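Glycogen synthase (Cyanobacterium sp. CLg1, PDB 6GNF) belongs to the starch and glycogen synthase family of glycosyltransferases, and holds adenosine-5'-diphosphate and a glycan in its pockets. Local coordinates at residues S126-Y129 with I130-E134; A62-F65 with D66-D70; A291-D295 with V296-G300; E45-P48 with E49-K53. All coordinates share one frame; numbering follows the deposited sequence.

Interaction 1 (S126-Y129 with I130-E134); sequences SVDY and IDNVE. With BGC (beta-D-glucopyranose), chain D.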
loop_
_atom_site.group_PDB
_atom_site.type_symbol
_atom_site.label_atom_id
_atom_site.label_comp_id
_atom_site.label_asym_id
_atom_site.label_seq_id
_atom_site.Cartn_x
_atom_site.Cartn_y
_atom_site.Cartn_z
ATOM N N SER A 126 -13.765 -5.911 6.179
ATOM C CA SER A 126 -12.721 -6.869 6.571
ATOM C C SER A 126 -12.944 -8.260 5.983
ATOM O O SER A 126 -12.035 -9.091 5.994
ATOM C CB SER A 126 -12.634 -6.976 8.093
ATOM O OG SER A 126 -12.046 -5.811 8.634
ATOM N N VAL A 127 -14.146 -8.510 5.465
ATOM C CA VAL A 127 -14.516 -9.832 4.967
ATOM C C VAL A 127 -13.850 -10.105 3.615
ATOM O O VAL A 127 -13.772 -9.219 2.759
ATOM C CB VAL A 127 -16.048 -9.980 4.840
ATOM C CG1 VAL A 127 -16.420 -11.389 4.399
ATOM C CG2 VAL A 127 -16.728 -9.638 6.162
ATOM N N ASP A 128 -13.373 -11.338 3.438
ATOM C CA ASP A 128 -12.769 -11.778 2.180
ATOM C C ASP A 128 -13.710 -12.710 1.411
ATOM O O ASP A 128 -14.509 -13.430 2.015
ATOM C CB ASP A 128 -11.454 -12.520 2.453
ATOM C CG ASP A 128 -10.359 -11.615 3.001
ATOM O OD1 ASP A 128 -10.202 -10.466 2.527
ATOM O OD2 ASP A 128 -9.632 -12.075 3.907
ATOM N N TYR A 129 -13.584 -12.720 0.083
ATOM C CA TYR A 129 -14.251 -13.728 -0.737
ATOM C C TYR A 129 -13.749 -15.107 -0.314
ATOM O O TYR A 129 -12.556 -15.282 -0.045
ATOM C CB TYR A 129 -13.963 -13.519 -2.233
ATOM C CG TYR A 129 -14.530 -12.246 -2.825
ATOM C CD1 TYR A 129 -15.901 -11.991 -2.794
ATOM C CD2 TYR A 129 -13.698 -11.300 -3.430
ATOM C CE1 TYR A 129 -16.428 -10.830 -3.334
ATOM C CE2 TYR A 129 -14.215 -10.134 -3.975
ATOM C CZ TYR A 129 -15.587 -9.907 -3.925
ATOM O OH TYR A 129 -16.149 -8.765 -4.443
ATOM N N ILE A 130 -14.652 -16.083 -0.244
ATOM C CA ILE A 130 -14.261 -17.458 0.093
ATOM C C ILE A 130 -13.173 -17.982 -0.858
ATOM O O ILE A 130 -12.255 -18.681 -0.439
ATOM C CB ILE A 130 -15.475 -18.435 0.117
ATOM C CG1 ILE A 130 -16.173 -18.535 -1.252
ATOM C CG2 ILE A 130 -16.477 -18.019 1.192
ATOM C CD1 ILE A 130 -15.776 -19.748 -2.076
ATOM N N ASP A 131 -13.299 -17.629 -2.135
ATOM C CA ASP A 131 -12.490 -18.206 -3.195
ATOM C C ASP A 131 -11.229 -17.399 -3.524
ATOM O O ASP A 131 -10.714 -17.489 -4.646
ATOM C CB ASP A 131 -13.353 -18.406 -4.464
ATOM C CG ASP A 131 -13.697 -17.090 -5.170
ATOM O OD1 ASP A 131 -13.959 -16.097 -4.454
ATOM O OD2 ASP A 131 -13.744 -17.060 -6.424
ATOM N N ASN A 132 -10.709 -16.637 -2.562
ATOM C CA ASN A 132 -9.480 -15.881 -2.813
ATOM C C ASN A 132 -8.279 -16.762 -3.121
ATOM O O ASN A 132 -7.381 -16.345 -3.876
ATOM C CB ASN A 132 -9.155 -14.925 -1.662
ATOM C CG ASN A 132 -9.826 -13.557 -1.825
ATOM O OD1 ASN A 132 -10.427 -13.229 -2.868
ATOM N ND2 ASN A 132 -9.696 -12.734 -0.799
ATOM N N VAL A 133 -8.252 -17.952 -2.527
ATOM C CA VAL A 133 -7.224 -18.941 -2.836
ATOM C C VAL A 133 -7.209 -19.212 -4.339
ATOM O O VAL A 133 -6.174 -19.095 -4.980
ATOM C CB VAL A 133 -7.448 -20.255 -2.059
ATOM C CG1 VAL A 133 -6.620 -21.401 -2.630
ATOM C CG2 VAL A 133 -7.128 -20.057 -0.581
ATOM N N GLU A 134 -8.359 -19.565 -4.895
ATOM C CA GLU A 134 -8.429 -19.921 -6.305
ATOM C C GLU A 134 -8.160 -18.712 -7.205
ATOM O O GLU A 134 -7.434 -18.815 -8.187
ATOM C CB GLU A 134 -9.782 -20.553 -6.627
ATOM C CG GLU A 134 -10.000 -21.922 -6.012
ATOM C CD GLU A 134 -10.437 -21.886 -4.551
ATOM O OE1 GLU A 134 -10.661 -22.966 -3.951
ATOM O OE2 GLU A 134 -10.546 -20.785 -3.963
HETATM C C2 BGC D . -8.589 -9.760 5.877
HETATM C C3 BGC D . -7.623 -9.270 4.797
HETATM C C4 BGC D . -7.927 -7.797 4.500
HETATM C C5 BGC D . -8.063 -6.933 5.764
HETATM C C6 BGC D . -8.730 -5.605 5.434
HETATM C C1 BGC D . -8.388 -8.881 7.115
HETATM O O1 BGC D . -9.135 -9.384 8.229
HETATM O O2 BGC D . -8.385 -11.143 6.198
HETATM O O3 BGC D . -7.701 -10.063 3.597
HETATM O O4 BGC D . -6.867 -7.260 3.707
HETATM O O5 BGC D . -8.822 -7.556 6.805
HETATM O O6 BGC D . -8.061 -4.589 6.173
#

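Interaction 2 (A62-F65 with D66-D70); sequences APRF and DQYED. With SO4 (sulfate ion), chain G.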
loop_
_atom_site.group_PDB
_atom_site.type_symbol
_atom_site.label_atom_id
_atom_site.label_comp_id
_atom_site.label_asym_id
_atom_site.label_seq_id
_atom_site.Cartn_x
_atom_site.Cartn_y
_atom_site.Cartn_z
ATOM N N ALA A 62 -2.228 -7.717 -13.906
ATOM C CA ALA A 62 -3.173 -7.669 -12.802
ATOM C C ALA A 62 -4.535 -8.120 -13.291
ATOM O O ALA A 62 -4.764 -8.202 -14.494
ATOM C CB ALA A 62 -3.253 -6.259 -12.262
ATOM N N PRO A 63 -5.461 -8.399 -12.367
ATOM C CA PRO A 63 -6.791 -8.842 -12.802
ATOM C C PRO A 63 -7.587 -7.745 -13.480
ATOM O O PRO A 63 -7.443 -6.571 -13.142
ATOM C CB PRO A 63 -7.477 -9.243 -11.490
ATOM C CG PRO A 63 -6.353 -9.529 -10.550
ATOM C CD PRO A 63 -5.288 -8.541 -10.910
ATOM N N ARG A 64 -8.425 -8.120 -14.436
ATOM C CA ARG A 64 -9.336 -7.176 -15.083
ATOM C C ARG A 64 -10.626 -7.085 -14.265
ATOM O O ARG A 64 -11.597 -7.786 -14.518
ATOM C CB ARG A 64 -9.622 -7.620 -16.521
ATOM C CG ARG A 64 -10.421 -6.631 -17.354
ATOM C CD ARG A 64 -10.586 -7.183 -18.756
ATOM N NE ARG A 64 -11.348 -6.295 -19.618
ATOM C CZ ARG A 64 -12.537 -6.556 -20.153
ATOM N NH1 ARG A 64 -13.175 -7.697 -19.937
ATOM N NH2 ARG A 64 -13.098 -5.642 -20.924
ATOM N N PHE A 65 -10.619 -6.212 -13.265
ATOM C CA PHE A 65 -11.760 -6.049 -12.364
ATOM C C PHE A 65 -12.875 -5.260 -13.005
ATOM O O PHE A 65 -14.033 -5.420 -12.628
ATOM C CB PHE A 65 -11.333 -5.376 -11.060
ATOM C CG PHE A 65 -10.467 -6.239 -10.186
ATOM C CD1 PHE A 65 -10.945 -7.449 -9.694
ATOM C CD2 PHE A 65 -9.191 -5.841 -9.833
ATOM C CE1 PHE A 65 -10.154 -8.246 -8.883
ATOM C CE2 PHE A 65 -8.397 -6.633 -9.019
ATOM C CZ PHE A 65 -8.884 -7.836 -8.545
ATOM N N ASP A 66 -12.524 -4.404 -13.963
ATOM C CA ASP A 66 -13.502 -3.639 -14.732
ATOM C C ASP A 66 -13.152 -3.637 -16.207
ATOM O O ASP A 66 -12.060 -4.029 -16.595
ATOM C CB ASP A 66 -13.564 -2.195 -14.220
ATOM C CG ASP A 66 -14.215 -2.095 -12.853
ATOM O OD1 ASP A 66 -15.454 -1.934 -12.839
ATOM O OD2 ASP A 66 -13.523 -2.230 -11.815
ATOM N N GLN A 67 -14.098 -3.200 -17.026
ATOM C CA GLN A 67 -13.881 -3.123 -18.456
ATOM C C GLN A 67 -13.168 -1.826 -18.801
ATOM O O GLN A 67 -13.795 -0.894 -19.285
ATOM C CB GLN A 67 -15.219 -3.235 -19.184
ATOM C CG GLN A 67 -15.924 -4.541 -18.886
ATOM C CD GLN A 67 -17.158 -4.741 -19.731
ATOM O OE1 GLN A 67 -18.056 -3.912 -19.730
ATOM N NE2 GLN A 67 -17.214 -5.860 -20.453
ATOM N N TYR A 68 -11.855 -1.787 -18.585
ATOM C CA TYR A 68 -11.083 -0.552 -18.744
ATOM C C TYR A 68 -11.135 -0.094 -20.188
ATOM O O TYR A 68 -10.875 -0.885 -21.091
ATOM C CB TYR A 68 -9.634 -0.758 -18.309
ATOM C CG TYR A 68 -9.511 -1.373 -16.931
ATOM C CD1 TYR A 68 -10.132 -0.791 -15.838
ATOM C CD2 TYR A 68 -8.781 -2.541 -16.728
ATOM C CE1 TYR A 68 -10.026 -1.345 -14.572
ATOM C CE2 TYR A 68 -8.675 -3.103 -15.469
ATOM C CZ TYR A 68 -9.298 -2.500 -14.393
ATOM O OH TYR A 68 -9.180 -3.077 -13.146
ATOM N N GLU A 69 -11.461 1.177 -20.395
ATOM C CA GLU A 69 -11.763 1.690 -21.736
ATOM C C GLU A 69 -10.584 1.686 -22.699
ATOM O O GLU A 69 -10.770 1.487 -23.889
ATOM C CB GLU A 69 -12.326 3.108 -21.651
ATOM C CG GLU A 69 -13.746 3.162 -21.108
ATOM C CD GLU A 69 -14.486 4.416 -21.525
ATOM O OE1 GLU A 69 -15.474 4.302 -22.286
ATOM O OE2 GLU A 69 -14.077 5.520 -21.104
ATOM N N ASP A 70 -9.377 1.872 -22.181
ATOM C CA ASP A 70 -8.186 1.947 -23.022
ATOM C C ASP A 70 -7.533 0.577 -23.291
ATOM O O ASP A 70 -6.469 0.512 -23.905
ATOM C CB ASP A 70 -7.157 2.907 -22.404
ATOM C CG ASP A 70 -6.663 2.452 -21.038
ATOM O OD1 ASP A 70 -7.260 1.511 -20.485
ATOM O OD2 ASP A 70 -5.736 3.098 -20.498
HETATM S S SO4 G . -15.947 -7.977 -22.772
HETATM O O1 SO4 G . -15.555 -9.126 -23.629
HETATM O O2 SO4 G . -15.844 -8.306 -21.328
HETATM O O3 SO4 G . -17.356 -7.645 -23.074
HETATM O O4 SO4 G . -15.086 -6.812 -23.076
HETATM O O HOH W 1 -11.101 -3.792 -21.094
#

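Interaction 3 (A291-D295 with V296-G300); sequences AVARD and VGLTG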
loop_
_atom_site.group_PDB
_atom_site.type_symbol
_atom_site.label_atom_id
_atom_site.label_comp_id
_atom_site.label_asym_id
_atom_site.label_seq_id
_atom_site.Cartn_x
_atom_site.Cartn_y
_atom_site.Cartn_z
ATOM N N ALA A 291 12.062 -14.825 11.329
ATOM C CA ALA A 291 13.137 -15.792 11.127
ATOM C C ALA A 291 13.258 -16.163 9.649
ATOM O O ALA A 291 14.362 -16.274 9.115
ATOM C CB ALA A 291 12.926 -17.031 11.989
ATOM N N VAL A 292 12.132 -16.326 8.970
ATOM C CA VAL A 292 12.161 -16.572 7.532
ATOM C C VAL A 292 12.810 -15.397 6.793
ATOM O O VAL A 292 13.679 -15.604 5.954
ATOM C CB VAL A 292 10.752 -16.848 6.970
ATOM C CG1 VAL A 292 10.785 -16.960 5.454
ATOM C CG2 VAL A 292 10.177 -18.123 7.573
ATOM N N ALA A 293 12.406 -14.175 7.129
ATOM C CA ALA A 293 12.973 -12.973 6.512
ATOM C C ALA A 293 14.480 -12.860 6.748
ATOM O O ALA A 293 15.226 -12.567 5.810
ATOM C CB ALA A 293 12.261 -11.731 7.024
ATOM N N ARG A 294 14.915 -13.123 7.983
ATOM C CA ARG A 294 16.341 -13.197 8.312
ATOM C C ARG A 294 17.073 -14.250 7.498
ATOM O O ARG A 294 18.170 -14.015 7.017
ATOM C CB ARG A 294 16.555 -13.552 9.779
ATOM C CG ARG A 294 16.467 -12.383 10.719
ATOM C CD ARG A 294 17.078 -12.731 12.060
ATOM N NE ARG A 294 16.439 -13.874 12.718
ATOM C CZ ARG A 294 15.324 -13.819 13.454
ATOM N NH1 ARG A 294 14.667 -12.672 13.638
ATOM N NH2 ARG A 294 14.849 -14.930 14.008
ATOM N N ASP A 295 16.503 -15.444 7.454
ATOM C CA ASP A 295 17.085 -16.556 6.724
ATOM C C ASP A 295 17.307 -16.191 5.256
ATOM O O ASP A 295 18.384 -16.414 4.714
ATOM C CB ASP A 295 16.159 -17.771 6.836
ATOM C CG ASP A 295 16.699 -18.996 6.133
ATOM O OD1 ASP A 295 17.923 -19.240 6.170
ATOM O OD2 ASP A 295 15.876 -19.732 5.542
ATOM N N VAL A 296 16.297 -15.595 4.636
ATOM C CA VAL A 296 16.332 -15.288 3.212
ATOM C C VAL A 296 17.068 -13.974 2.927
ATOM O O VAL A 296 17.656 -13.822 1.854
ATOM C CB VAL A 296 14.892 -15.266 2.663
ATOM C CG1 VAL A 296 14.790 -14.537 1.330
ATOM C CG2 VAL A 296 14.383 -16.693 2.537
ATOM N N GLY A 297 17.090 -13.061 3.904
ATOM C CA GLY A 297 17.625 -11.725 3.688
ATOM C C GLY A 297 16.564 -10.832 3.076
ATOM O O GLY A 297 15.886 -11.217 2.124
ATOM N N LEU A 298 16.408 -9.639 3.637
ATOM C CA LEU A 298 15.375 -8.703 3.231
ATOM C C LEU A 298 15.959 -7.295 3.223
ATOM O O LEU A 298 16.443 -6.820 4.235
ATOM C CB LEU A 298 14.191 -8.780 4.206
ATOM C CG LEU A 298 12.995 -7.856 3.964
ATOM C CD1 LEU A 298 12.327 -8.172 2.631
ATOM C CD2 LEU A 298 11.993 -7.991 5.095
ATOM N N THR A 299 15.921 -6.638 2.064
ATOM C CA THR A 299 16.421 -5.272 1.891
ATOM C C THR A 299 15.252 -4.332 1.642
ATOM O O THR A 299 14.304 -4.689 0.940
ATOM C CB THR A 299 17.348 -5.180 0.662
ATOM O OG1 THR A 299 18.428 -6.089 0.821
ATOM C CG2 THR A 299 17.914 -3.786 0.486
ATOM N N GLY A 300 15.357 -3.115 2.173
ATOM C CA GLY A 300 14.333 -2.102 2.021
ATOM C C GLY A 300 14.773 -0.969 1.116
ATOM O O GLY A 300 15.926 -0.537 1.153
#

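Interaction 4 (E45-P48 with E49-K53); sequences EGLP and EELAK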
loop_
_atom_site.group_PDB
_atom_site.type_symbol
_atom_site.label_atom_id
_atom_site.label_comp_id
_atom_site.label_asym_id
_atom_site.label_seq_id
_atom_site.Cartn_x
_atom_site.Cartn_y
_atom_site.Cartn_z
ATOM N N GLU A 45 1.994 1.814 -10.162
ATOM C CA GLU A 45 1.882 2.826 -11.202
ATOM C C GLU A 45 3.213 3.548 -11.389
ATOM O O GLU A 45 3.738 3.584 -12.493
ATOM C CB GLU A 45 0.791 3.840 -10.861
ATOM C CG GLU A 45 0.581 4.881 -11.955
ATOM C CD GLU A 45 -0.360 6.010 -11.568
ATOM O OE1 GLU A 45 -0.923 5.985 -10.462
ATOM O OE2 GLU A 45 -0.553 6.929 -12.379
ATOM N N GLY A 46 3.735 4.123 -10.306
ATOM C CA GLY A 46 4.870 5.036 -10.372
ATOM C C GLY A 46 6.229 4.432 -10.647
ATOM O O GLY A 46 7.001 4.960 -11.441
ATOM N N LEU A 47 6.534 3.330 -9.975
ATOM C CA LEU A 47 7.847 2.701 -10.119
ATOM C C LEU A 47 8.046 2.138 -11.537
ATOM O O LEU A 47 9.069 2.416 -12.161
ATOM C CB LEU A 47 8.075 1.650 -9.018
ATOM C CG LEU A 47 9.333 0.777 -9.090
ATOM C CD1 LEU A 47 10.601 1.609 -9.247
ATOM C CD2 LEU A 47 9.428 -0.117 -7.858
ATOM N N PRO A 48 7.063 1.391 -12.068
ATOM C CA PRO A 48 7.215 0.928 -13.457
ATOM C C PRO A 48 7.357 2.047 -14.481
ATOM O O PRO A 48 8.129 1.901 -15.429
ATOM C CB PRO A 48 5.927 0.134 -13.696
ATOM C CG PRO A 48 5.615 -0.413 -12.350
ATOM C CD PRO A 48 5.903 0.746 -11.429
ATOM N N GLU A 49 6.633 3.151 -14.293
ATOM C CA GLU A 49 6.751 4.296 -15.196
ATOM C C GLU A 49 8.152 4.890 -15.166
ATOM O O GLU A 49 8.690 5.254 -16.201
ATOM C CB GLU A 49 5.692 5.365 -14.892
ATOM C CG GLU A 49 4.310 4.978 -15.403
ATOM C CD GLU A 49 3.204 5.982 -15.108
ATOM O OE1 GLU A 49 2.027 5.619 -15.327
ATOM O OE2 GLU A 49 3.480 7.090 -14.605
ATOM N N GLU A 50 8.759 4.943 -13.984
ATOM C CA GLU A 50 10.118 5.484 -13.850
ATOM C C GLU A 50 11.124 4.536 -14.495
ATOM O O GLU A 50 12.043 4.964 -15.171
ATOM C CB GLU A 50 10.467 5.717 -12.375
ATOM C CG GLU A 50 11.869 6.270 -12.131
ATOM C CD GLU A 50 12.093 7.662 -12.714
ATOM O OE1 GLU A 50 11.094 8.377 -12.957
ATOM O OE2 GLU A 50 13.274 8.042 -12.938
ATOM N N LEU A 51 10.929 3.241 -14.300
ATOM C CA LEU A 51 11.808 2.241 -14.909
ATOM C C LEU A 51 11.751 2.269 -16.431
ATOM O O LEU A 51 12.765 2.037 -17.086
ATOM C CB LEU A 51 11.468 0.847 -14.376
ATOM C CG LEU A 51 11.809 0.648 -12.892
ATOM C CD1 LEU A 51 11.144 -0.587 -12.323
ATOM C CD2 LEU A 51 13.310 0.557 -12.687
ATOM N N ALA A 52 10.562 2.503 -16.985
ATOM C CA ALA A 52 10.407 2.653 -18.436
ATOM C C ALA A 52 11.096 3.908 -18.933
ATOM O O ALA A 52 11.707 3.897 -19.992
ATOM C CB ALA A 52 8.933 2.683 -18.810
ATOM N N LYS A 53 10.983 4.980 -18.154
ATOM C CA LYS A 53 11.619 6.263 -18.457
ATOM C C LYS A 53 13.137 6.116 -18.578
ATOM O O LYS A 53 13.727 6.580 -19.527
ATOM C CB LYS A 53 11.251 7.276 -17.368
ATOM C CG LYS A 53 11.159 8.721 -17.832
ATOM C CD LYS A 53 10.200 9.525 -16.957
ATOM C CE LYS A 53 10.845 9.967 -15.650
ATOM N NZ LYS A 53 11.674 11.202 -15.811
HETATM O O HOH W 2 -0.370 5.977 -15.004
#

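Interaction 1 (S126-Y129 with I130-E134)
Tyr-129 and Asn-132 are the ends of a type I beta turn leading into helix 132-144, closed weakly by Asn-132 N on Tyr-129 O at 3.4 Å with an N-H...O angle of 149°. Within this turn the side chains of the two residues meet again. Asn-132 OD1 lies at the edge of the Tyr-129 ring, in its plane, 3.8 Å from CD2. The amide and ring planes are 85° apart, which excludes stacking. Asp-131 reaches the same tyrosine by another route: its CG stands between the backbone N and the carbonyl carbon (chi1 72°), and this brings OD1 to 3.4 Å from Tyr-129 CB. The polar ends are held mainly from outside the turn. Tyr-129 OH bonds Lys-119 O, Asn-132 ND2 bonds Tyr-121 O, and Asp-131 has Tyr-82 OH on one oxygen and a salt bridge to Lys-112 on the other.

Asp-128 turns its carboxylate toward a bound beta-D-glucopyranose. Its OD2 accepts a hydrogen bond from sugar O2 at 2.8 Å, while sugar O3 lies 2.7 Å from OD1. Both neighbouring hydroxyls are thus within bonding distance of one carboxylate, whose CB also touches Asn-132 ND2 at 3.7 Å. A vicinal diol met by a single acidic side chain is characteristic of sugar recognition, and here Ser-126 and Asp-128 belong to the glycan pocket while the turn behind them starts a helix.

Interaction 2 (A62-F65 with D66-D70)
Arg-64 and Gln-67 share a sulfate ion, probably from the crystallisation liquor, and three polar bonds converge on it. Arg-64 NH1 donates to sulfate O2 at 3.1 Å along an almost straight line (175°), with that oxygen in the guanidinium plane at its edge. NH2 of the same arginine binds sulfate O4 at 3.2 Å, so the pair of nitrogens fixes the ion in two places. Gln-67 NE2 adds a weak bond to sulfate O2. The chain of Arg-64 is fully extended from CG to NE (chi2 178°, chi3 180°), which brings NH2 alongside CA and CB of Gln-67. Asp-105 makes a salt bridge to NH1, and Arg-90 also binds the sulfate.

One water joins the two segments, accepting from Arg-64 NH2 at 2.7 Å and donating to Tyr-68 O at 2.9 Å. The direct bond between the segments, from backbone Phe-65 N to the side-chain Tyr-68 OH, is weak at 3.5 Å.

Contacts over ring faces complete the set. Asp-66 O lies 3.5 Å above the centre of the Tyr-68 ring, and Pro-63 CB sits over one face of the Phe-65 ring, toward its rim. Asp-66 OD2 turns elsewhere, to Asn-117 N. Chemically, two arginines and an amide form a site suited to a tetrahedral anion, while Asp-105, paired with the same NH1 that binds the sulfate, probably offsets part of the positive charge.

Interaction 3 (A291-D295 with V296-G300)
Val-292 and Ala-293 offer their carbonyls to the last turn of helix 290-296. Val-296 N bonds Val-292 O at 2.9 Å with an N-H...O angle of 156°, an ordinary helical geometry. Gly-297 N comes closer to Ala-293 O, at 2.7 Å, but the bond is bent to 130°, consistent with the chain leaving the helix here. The glycine has a positive phi of 84°, and from it the backbone straightens into strand 298-300.

One apolar touch crosses the junction, Ala-293 CB to Leu-298 CD2 at 4.2 Å; Val-296 CB lies 3.5 Å from the carbonyl oxygen Val-292 O. On the helix itself the Arg-294 guanidinium lays one face over Ala-291 CA, 3.4 Å above its plane; NH1 is held by Asp-290 and by Thr-280 O.

Further out, Ala-293 and Leu-298 both pack on helix 273-281, through Val-279 and Thr-280, which holds the two sides of the junction against one surface. Val-292 packs on helix 257-264, and Val-296 on Ala-268 of strand 267-270. A short helix ended by a positive-phi glycine and followed directly by an edge strand, parallel to its neighbour 267-270, is a helix-to-strand connection of an alpha/beta sheet domain.

Interaction 4 (E45-P48 with E49-K53)
Glu-45 and Glu-49 present the flat groups of this helical turn, two carboxylates whose planes stand 83° apart and so cannot stack. Their nearest oxygens, Glu-45 OE2 and Glu-49 OE1, are 4.1 Å from each other. The closest side-chain touch is of a different kind: Glu-49 OE1 meets the methylene CG of Glu-45 at 3.7 Å. The like charges are probably offset by Lys-306, which makes salt bridges to OE2 of both residues. A water is modelled between them, but at 2.4 Å from Glu-49 OE1 it is unusually close, and its exact place is doubtful. Glu-49 has CG beside its own backbone N (chi1 -76°), leaning back along the helix, so that CG packs 3.3 Å from Glu-45 O.

On a neighbouring flank Leu-47 and Leu-51 meet methyl to methyl, CD1 to CD1 at 3.8 Å, with the two chains crossing at a slant. They face Phe-26 of strand 23-27, and helix 526-540 packs on them as well.

Pro-48 has no N-H to give to the turn before it, and there the helix kinks; its ring packs on Phe-26 and Val-58. Glu-49 N makes only a weak bond to Glu-45 O. Beyond the kink the helical bonds are regular: Leu-51 N bonds Leu-47 O at 3.0 Å and Ala-52 N bonds Pro-48 O at 3.0 Å. Leucines and a proline pack against the sheet while the two glutamates meet Lys-306 on another flank; this is the connecting helix of the beta-alpha-beta unit 23-27, 39-54, 57-63.

How the interactions relate
Along the chain the order is interaction 4, 2, 1, 3, and no two of them touch. Interactions 4 and 2 lie on consecutive elements, helix 39-54 and strand 57-63 with the loop after it; their centres are 20 Å apart. Interaction 1, also with its centre 20 Å from that of interaction 2, runs from a loop into the start of helix 132-144. Interaction 3 ends at strand 298-300, an outermost strand of the same nine-stranded mixed sheet that contains strand 57-63, and its centre is 34 Å from that of interaction 2. Helix 39-54 connects two strands of this sheet, whereas the separate six-stranded parallel sheet holds none of the four; interaction 1 alone includes glycan-pocket residues.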